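PDB 1YHT: DspB from Aggregatibacter actinomycetemcomitans, which hydrolyses terminal N-acetylhexosamine units as a family 20 glycoside hydrolase and releases biofilm, probably by breaking down its polysaccharide matrix. Local coordinates for residues 325-330 against 351-356; 49-54 against 270-275; 275-280 against 300-305. All coordinates share one frame; numbering follows the deposited sequence.

Contact 1: residues 325-330 against 351-356; sequences AALSIW and EAVIHK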
# COMPACT_ATOMS: atom_id res chain seq x y z
N ALA A 325 -8.46 9.14 4.60
CA ALA A 325 -8.09 8.03 5.49
C ALA A 325 -8.42 6.73 4.85
O ALA A 325 -9.25 6.67 3.93
CB ALA A 325 -8.85 8.14 6.83
N ALA A 326 -7.77 5.68 5.30
CA ALA A 326 -8.10 4.33 4.83
C ALA A 326 -7.98 3.33 5.94
O ALA A 326 -7.16 3.49 6.83
CB ALA A 326 -7.18 3.95 3.70
N LEU A 327 -8.82 2.30 5.88
CA LEU A 327 -8.58 1.05 6.58
C LEU A 327 -7.58 0.24 5.78
O LEU A 327 -7.79 0.05 4.59
CB LEU A 327 -9.84 0.20 6.67
CG LEU A 327 -9.77 -1.14 7.41
CD1 LEU A 327 -9.56 -0.99 8.89
CD2 LEU A 327 -11.08 -1.97 7.20
N SER A 328 -6.59 -0.32 6.45
CA SER A 328 -5.64 -1.25 5.85
C SER A 328 -5.84 -2.66 6.41
O SER A 328 -5.81 -2.86 7.62
CB SER A 328 -4.21 -0.75 6.13
OG SER A 328 -3.89 0.48 5.47
N ILE A 329 -6.06 -3.64 5.54
CA ILE A 329 -6.19 -5.03 5.92
C ILE A 329 -4.96 -5.75 5.43
O ILE A 329 -4.82 -6.04 4.24
CB ILE A 329 -7.44 -5.70 5.28
CG1 ILE A 329 -8.72 -4.90 5.58
CG2 ILE A 329 -7.51 -7.17 5.74
CD1 ILE A 329 -10.04 -5.44 4.92
N TRP A 330 -4.09 -6.09 6.37
CA TRP A 330 -2.83 -6.69 6.12
C TRP A 330 -2.93 -8.19 6.29
O TRP A 330 -3.66 -8.68 7.16
CB TRP A 330 -1.76 -6.14 7.04
CG TRP A 330 -1.47 -4.66 6.87
CD1 TRP A 330 -1.91 -3.67 7.66
CD2 TRP A 330 -0.67 -4.06 5.87
NE1 TRP A 330 -1.44 -2.46 7.21
CE2 TRP A 330 -0.67 -2.67 6.11
CE3 TRP A 330 0.06 -4.56 4.78
CZ2 TRP A 330 0.03 -1.78 5.31
CZ3 TRP A 330 0.73 -3.67 3.98
CH2 TRP A 330 0.71 -2.30 4.24
N GLU A 351 -16.83 0.18 6.96
CA GLU A 351 -17.92 1.16 7.01
C GLU A 351 -17.67 2.28 8.01
O GLU A 351 -17.85 3.44 7.70
CB GLU A 351 -19.27 0.48 7.32
CG GLU A 351 -19.74 -0.41 6.20
CD GLU A 351 -20.98 -1.22 6.57
OE1 GLU A 351 -21.44 -1.15 7.74
OE2 GLU A 351 -21.49 -1.89 5.65
N ALA A 352 -17.28 1.90 9.22
CA ALA A 352 -16.99 2.85 10.31
C ALA A 352 -15.87 3.83 9.94
O ALA A 352 -15.98 5.01 10.17
CB ALA A 352 -16.57 2.10 11.56
N VAL A 353 -14.78 3.32 9.40
CA VAL A 353 -13.66 4.19 9.02
C VAL A 353 -14.09 5.22 7.94
O VAL A 353 -13.79 6.43 8.05
CB VAL A 353 -12.46 3.35 8.51
CG1 VAL A 353 -11.34 4.28 7.95
CG2 VAL A 353 -11.91 2.47 9.62
N ILE A 354 -14.85 4.76 6.96
CA ILE A 354 -15.34 5.60 5.87
C ILE A 354 -16.30 6.66 6.42
O ILE A 354 -16.18 7.82 6.09
CB ILE A 354 -16.01 4.79 4.70
CG1 ILE A 354 -14.96 3.99 3.94
CG2 ILE A 354 -16.75 5.70 3.76
CD1 ILE A 354 -15.49 2.93 2.98
N HIS A 355 -17.27 6.22 7.21
CA HIS A 355 -18.24 7.14 7.78
C HIS A 355 -17.58 8.13 8.75
O HIS A 355 -17.90 9.28 8.71
CB HIS A 355 -19.36 6.40 8.50
CG HIS A 355 -20.29 5.65 7.59
ND1 HIS A 355 -20.78 6.18 6.41
CD2 HIS A 355 -20.86 4.43 7.71
CE1 HIS A 355 -21.56 5.30 5.82
NE2 HIS A 355 -21.63 4.22 6.58
N LYS A 356 -16.69 7.67 9.61
CA LYS A 356 -16.01 8.57 10.55
C LYS A 356 -15.13 9.57 9.84
O LYS A 356 -14.97 10.70 10.32
CB LYS A 356 -15.17 7.82 11.56
CG LYS A 356 -15.98 7.02 12.59
CD LYS A 356 -16.74 7.93 13.63
CE LYS A 356 -15.79 8.79 14.40
NZ LYS A 356 -15.97 8.65 15.86
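Val353, on helix 339-358, reaches strand 324-329 at Leu327, and the backbones approach to 6.5 Å between the CA atoms of these two residues. Its CB bond is directed toward the strand, and the two methyls divide the work beyond it. CG1 stands opposite the backbone N of its own residue (chi1 173°), which swings it onto the strand's main chain: it lies 3.8 Å from Leu327 N and 4.0 Å from Ala326 C, against the peptide link rather than a side chain. CG2 points the other way along the strand and meets the tip of the leucine, with Val353 CG2 to Leu327 CD1 at 4.2 Å. Both methyls make van der Waals contacts, that with Leu327 CD1 being the purely apolar one. Leu327 continues into the helix by touching Leu349 and Leu350, while Ala326 directs its CB away from the helix. Successive residues of the strand therefore serve opposite sides of the sheet, Leu327 the helix layer and Ala326 the barrel interior. A parallel strand whose outward leucine packs on the helix that follows it in sequence is a beta-alpha unit of the TIM barrel, the catalytic fold of glycoside hydrolase family 20.

Contact 2: residues 49-54 against 270-275; sequences FLHLHF and LNYNSY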
# COMPACT_ATOMS: atom_id res chain seq x y z
N PHE A 49 -11.92 4.99 -2.97
CA PHE A 49 -10.74 4.30 -3.48
C PHE A 49 -10.48 2.95 -2.87
O PHE A 49 -10.85 2.64 -1.72
CB PHE A 49 -9.49 5.21 -3.46
CG PHE A 49 -8.86 5.41 -2.11
CD1 PHE A 49 -7.98 4.46 -1.60
CD2 PHE A 49 -9.06 6.58 -1.40
CE1 PHE A 49 -7.32 4.66 -0.40
CE2 PHE A 49 -8.40 6.82 -0.17
CZ PHE A 49 -7.57 5.86 0.36
N LEU A 50 -9.80 2.14 -3.69
CA LEU A 50 -9.22 0.86 -3.29
C LEU A 50 -7.71 0.90 -3.65
O LEU A 50 -7.35 0.92 -4.84
CB LEU A 50 -9.93 -0.29 -4.02
CG LEU A 50 -9.32 -1.71 -3.77
CD1 LEU A 50 -9.28 -2.08 -2.33
CD2 LEU A 50 -10.20 -2.74 -4.50
N HIS A 51 -6.89 1.01 -2.62
CA HIS A 51 -5.43 0.96 -2.67
C HIS A 51 -5.00 -0.50 -2.62
O HIS A 51 -5.13 -1.21 -1.60
CB HIS A 51 -4.93 1.86 -1.51
CG HIS A 51 -3.45 1.81 -1.20
ND1 HIS A 51 -2.91 2.51 -0.13
CD2 HIS A 51 -2.41 1.12 -1.75
CE1 HIS A 51 -1.62 2.26 -0.05
NE2 HIS A 51 -1.29 1.40 -1.00
N LEU A 52 -4.51 -0.96 -3.77
CA LEU A 52 -4.20 -2.37 -3.98
C LEU A 52 -2.75 -2.64 -3.78
O LEU A 52 -1.91 -2.36 -4.66
CB LEU A 52 -4.60 -2.82 -5.37
CG LEU A 52 -4.81 -4.33 -5.52
CD1 LEU A 52 -6.03 -4.82 -4.68
CD2 LEU A 52 -4.97 -4.74 -6.98
N HIS A 53 -2.45 -3.22 -2.61
CA HIS A 53 -1.07 -3.59 -2.23
C HIS A 53 -0.82 -5.01 -2.69
O HIS A 53 -0.99 -5.95 -1.92
CB HIS A 53 -0.91 -3.43 -0.70
CG HIS A 53 0.50 -3.59 -0.20
ND1 HIS A 53 1.35 -2.52 -0.00
CD2 HIS A 53 1.20 -4.69 0.15
CE1 HIS A 53 2.52 -2.97 0.44
NE2 HIS A 53 2.45 -4.29 0.54
N PHE A 54 -0.44 -5.16 -3.97
CA PHE A 54 -0.32 -6.46 -4.67
C PHE A 54 1.10 -7.01 -4.75
O PHE A 54 1.31 -8.13 -5.24
CB PHE A 54 -0.92 -6.41 -6.11
CG PHE A 54 -0.23 -5.43 -7.03
CD1 PHE A 54 0.93 -5.78 -7.71
CD2 PHE A 54 -0.73 -4.17 -7.20
CE1 PHE A 54 1.57 -4.87 -8.50
CE2 PHE A 54 -0.09 -3.27 -8.00
CZ PHE A 54 1.06 -3.63 -8.66
N LEU A 270 -3.13 11.69 3.83
CA LEU A 270 -4.19 10.78 4.27
C LEU A 270 -3.74 10.06 5.53
O LEU A 270 -2.58 9.63 5.63
CB LEU A 270 -4.55 9.73 3.20
CG LEU A 270 -5.27 10.24 1.95
CD1 LEU A 270 -4.27 10.98 1.00
CD2 LEU A 270 -5.96 9.10 1.21
N ASN A 271 -4.67 9.91 6.46
CA ASN A 271 -4.39 9.34 7.74
C ASN A 271 -4.63 7.83 7.68
O ASN A 271 -5.74 7.37 7.50
CB ASN A 271 -5.31 10.01 8.79
CG ASN A 271 -5.00 9.57 10.22
OD1 ASN A 271 -4.14 8.72 10.45
ND2 ASN A 271 -5.71 10.17 11.20
N TYR A 272 -3.56 7.08 7.83
CA TYR A 272 -3.62 5.63 7.81
C TYR A 272 -3.37 5.04 9.21
O TYR A 272 -3.15 3.84 9.34
CB TYR A 272 -2.60 5.10 6.83
CG TYR A 272 -3.06 4.95 5.37
CD1 TYR A 272 -3.56 6.03 4.66
CD2 TYR A 272 -2.95 3.73 4.70
CE1 TYR A 272 -3.93 5.92 3.31
CE2 TYR A 272 -3.30 3.63 3.34
CZ TYR A 272 -3.80 4.72 2.65
OH TYR A 272 -4.15 4.66 1.28
N ASN A 273 -3.39 5.93 10.23
CA ASN A 273 -3.09 5.58 11.67
C ASN A 273 -3.18 4.10 11.95
O ASN A 273 -4.28 3.57 12.04
CB ASN A 273 -4.06 6.33 12.60
CG ASN A 273 -3.78 6.09 14.09
OD1 ASN A 273 -3.22 5.07 14.49
ND2 ASN A 273 -4.20 7.03 14.92
N SER A 274 -2.03 3.44 12.14
CA SER A 274 -1.98 1.99 12.31
C SER A 274 -2.69 1.51 13.58
O SER A 274 -3.24 0.44 13.61
CB SER A 274 -0.54 1.47 12.29
OG SER A 274 0.21 2.06 13.33
N TYR A 275 -2.75 2.33 14.62
CA TYR A 275 -3.46 1.87 15.81
C TYR A 275 -4.94 1.57 15.58
O TYR A 275 -5.42 0.52 16.01
CB TYR A 275 -3.32 2.85 16.96
CG TYR A 275 -3.90 2.30 18.25
CD1 TYR A 275 -3.19 1.38 19.02
CD2 TYR A 275 -5.15 2.68 18.66
CE1 TYR A 275 -3.73 0.86 20.20
CE2 TYR A 275 -5.69 2.19 19.84
CZ TYR A 275 -4.97 1.31 20.61
OH TYR A 275 -5.56 0.84 21.75
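Three rings, of Phe49, His51 and Tyr272, meet around one phenol oxygen. The His51 ring receives Tyr272 OH at its edge, close to its plane, and Tyr272 in turn has His51 ND1 near its own plane; the two rings meet rim to rim, their centroids 5.8 Å apart and their planes at 57°. Elsewhere the His51 ring stacks on His179. At the edge of the Tyr272 ring, in its plane, lies Leu270 CB, and at that of Phe49 the backbone N of His51. The phenylalanine meets its cross-barrel partners obliquely: CE1 is 3.6 Å from Tyr272 OH, and CE2 is 3.6 Å from Leu270 CD2. With chi1 at 76°, Phe49 CG sits between the backbone N and the carbonyl carbon, which turns the ring toward Leu270 and Tyr272.

The polar bond joins His51 ND1 to Tyr272 OH at 2.9 Å and is nearly straight (162°), and either atom could donate. The other imidazole nitrogen, NE2, is hydrogen-bonded to Glu114, so both nitrogens are engaged and rotation of the ring is restrained. The CA atoms of His51 and Tyr272 are 11.6 Å apart, too far for strand pairing; these side chains bridge the interior of the TIM barrel from strand 49-53 to Leu270 on strand 269-271 and to Tyr272 just past it. Ala326, on strand 324-329, touches both Phe49 and Tyr272.

Past the strand, Asn271 OD1 accepts from Asn273 N at 2.9 Å, forming an Asx turn. Asn273 is then the N-cap of helix 274-277, its OD1 taking a weak bond from Tyr275 N at 2.8 Å.

Contact 3: residues 275-280 against 300-305; sequences YYLYIV and KNWDLG. With ACY (acetic acid), chain B.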
# COMPACT_ATOMS: atom_id res chain seq x y z
N TYR A 275 -2.75 2.33 14.62
CA TYR A 275 -3.46 1.87 15.81
C TYR A 275 -4.94 1.57 15.58
O TYR A 275 -5.42 0.52 16.01
CB TYR A 275 -3.32 2.85 16.96
CG TYR A 275 -3.90 2.30 18.25
CD1 TYR A 275 -3.19 1.38 19.02
CD2 TYR A 275 -5.15 2.68 18.66
CE1 TYR A 275 -3.73 0.86 20.20
CE2 TYR A 275 -5.69 2.19 19.84
CZ TYR A 275 -4.97 1.31 20.61
OH TYR A 275 -5.56 0.84 21.75
N TYR A 276 -5.66 2.49 14.94
CA TYR A 276 -7.11 2.32 14.68
C TYR A 276 -7.47 1.73 13.31
O TYR A 276 -8.57 1.18 13.13
CB TYR A 276 -7.82 3.67 14.79
CG TYR A 276 -7.96 4.14 16.21
CD1 TYR A 276 -8.84 3.48 17.08
CD2 TYR A 276 -7.19 5.21 16.70
CE1 TYR A 276 -8.98 3.89 18.37
CE2 TYR A 276 -7.35 5.64 18.02
CZ TYR A 276 -8.24 4.97 18.85
OH TYR A 276 -8.40 5.35 20.16
N LEU A 277 -6.58 1.91 12.36
CA LEU A 277 -6.89 1.71 10.97
C LEU A 277 -6.15 0.57 10.30
O LEU A 277 -6.40 0.31 9.13
CB LEU A 277 -6.72 3.01 10.19
CG LEU A 277 -7.43 4.24 10.74
CD1 LEU A 277 -7.14 5.43 9.90
CD2 LEU A 277 -8.94 4.09 10.87
N TYR A 278 -5.27 -0.11 11.02
CA TYR A 278 -4.70 -1.39 10.54
C TYR A 278 -5.45 -2.52 11.21
O TYR A 278 -5.71 -2.47 12.41
CB TYR A 278 -3.23 -1.54 10.94
CG TYR A 278 -2.23 -0.85 10.05
CD1 TYR A 278 -2.60 0.22 9.21
CD2 TYR A 278 -0.89 -1.21 10.09
CE1 TYR A 278 -1.69 0.84 8.42
CE2 TYR A 278 0.04 -0.54 9.33
CZ TYR A 278 -0.36 0.45 8.48
OH TYR A 278 0.60 1.05 7.65
N ILE A 279 -5.80 -3.53 10.40
CA ILE A 279 -6.24 -4.80 10.94
C ILE A 279 -5.39 -5.90 10.29
O ILE A 279 -5.12 -5.86 9.07
CB ILE A 279 -7.81 -5.02 10.82
CG1 ILE A 279 -8.22 -6.32 11.51
CG2 ILE A 279 -8.26 -5.02 9.36
CD1 ILE A 279 -9.70 -6.35 11.92
N VAL A 280 -4.99 -6.88 11.09
CA VAL A 280 -4.19 -8.01 10.66
C VAL A 280 -4.96 -9.31 10.97
O VAL A 280 -4.78 -9.96 12.01
CB VAL A 280 -2.75 -7.99 11.31
CG1 VAL A 280 -1.81 -8.94 10.60
CG2 VAL A 280 -2.15 -6.52 11.27
N LYS A 300 -16.42 4.80 18.50
CA LYS A 300 -16.42 5.48 19.81
C LYS A 300 -15.24 6.43 20.00
O LYS A 300 -15.42 7.55 20.49
CB LYS A 300 -16.37 4.39 20.88
CG LYS A 300 -16.44 4.85 22.34
CD LYS A 300 -17.82 4.71 22.91
CE LYS A 300 -17.75 4.43 24.42
NZ LYS A 300 -16.86 5.37 25.11
N ASN A 301 -14.07 5.99 19.55
CA ASN A 301 -12.77 6.55 19.96
C ASN A 301 -11.91 7.15 18.85
O ASN A 301 -10.99 7.91 19.14
CB ASN A 301 -11.93 5.48 20.71
CG ASN A 301 -12.66 4.88 21.91
OD1 ASN A 301 -12.89 3.66 21.98
ND2 ASN A 301 -13.03 5.71 22.83
N TRP A 302 -12.16 6.81 17.58
CA TRP A 302 -11.34 7.39 16.52
C TRP A 302 -12.01 8.57 15.85
O TRP A 302 -13.24 8.61 15.68
CB TRP A 302 -10.92 6.34 15.48
CG TRP A 302 -10.01 6.94 14.45
CD1 TRP A 302 -8.73 7.36 14.63
CD2 TRP A 302 -10.35 7.26 13.10
NE1 TRP A 302 -8.23 7.89 13.45
CE2 TRP A 302 -9.21 7.83 12.49
CE3 TRP A 302 -11.50 7.05 12.32
CZ2 TRP A 302 -9.19 8.22 11.17
CZ3 TRP A 302 -11.48 7.48 11.01
CH2 TRP A 302 -10.34 8.08 10.46
N ASP A 303 -11.22 9.57 15.49
CA ASP A 303 -11.66 10.59 14.53
C ASP A 303 -10.51 10.95 13.62
O ASP A 303 -9.33 10.62 13.88
CB ASP A 303 -12.27 11.85 15.19
CG ASP A 303 -11.27 12.67 15.96
OD1 ASP A 303 -10.50 13.42 15.33
OD2 ASP A 303 -11.31 12.59 17.22
N LEU A 304 -10.85 11.64 12.54
CA LEU A 304 -9.87 11.85 11.46
C LEU A 304 -8.58 12.57 11.93
O LEU A 304 -7.52 12.40 11.33
CB LEU A 304 -10.52 12.59 10.29
CG LEU A 304 -9.65 12.79 9.07
CD1 LEU A 304 -9.20 11.38 8.49
CD2 LEU A 304 -10.34 13.64 8.04
N GLY A 305 -8.69 13.35 13.00
CA GLY A 305 -7.56 14.13 13.50
C GLY A 305 -6.62 13.40 14.43
O GLY A 305 -5.55 13.92 14.81
C ACY B . 3.65 -0.21 6.44
O ACY B . 2.96 -0.31 7.46
OXT ACY B . 4.72 -0.86 6.26
CH3 ACY B . 3.16 0.70 5.37
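The link between strands 269-271 and 324-329 runs through helix 274-277, strand 278-279 and helix 287-301, and here its first helix packs against the loop that follows helix 287-301, Tyr276 and Leu277 taking hold of Trp302. Leu277 lies over one face of the indole: CD2 is 3.9 Å from the centroid of the six-membered ring and only 4° off its normal, a centred CH-pi contact, while CD1 touches Trp302 CZ2 at 3.7 Å. Tyr276 reverses the roles. Trp302 CB stands over a face of the phenol ring, 3.9 Å from its centroid, and the tyrosine meets the five-membered ring obliquely, with Tyr276 CD2 to Trp302 CD1 at 3.4 Å and planes at 44°. The indole NE1 bonds to Val306 O. Trp302 CG is opposite its backbone N (chi1 -176°), which carries the indole between Leu277 and the backbone of Leu304, whose N lies over the other face. Asp303 OD1 accepts from Gly305 N at 3.0 Å in an Asx turn. Tyr278 OH donates at 2.7 Å to O of an acetate, probably from the crystallisation liquor, near the C-terminal ends of strands 49-53 and 324-329. Such packing belongs to the connection between parallel strands of a TIM barrel.

From the N terminus, contact 2 opens first: strand 49-53 waits 216 residues for 270-275, so closing it brings most of the barrel's circumference around. Contact 3 begins where contact 2 ends, the two sharing Tyr275, and closes the short excursion that returns at 300-305. Contact 1 follows, joining strand 324-329 to the helix after it. The three loops run in series; none nests in or crosses another. Further bonds join them: Asn271 ND2 of contact 2 probably hydrogen-bonds to Leu304 O of contact 3, and Ser328 of contact 1 probably does so through its backbone to Leu277 and Ile279. Barrel interior, connecting segment and outer helix are thus tied together.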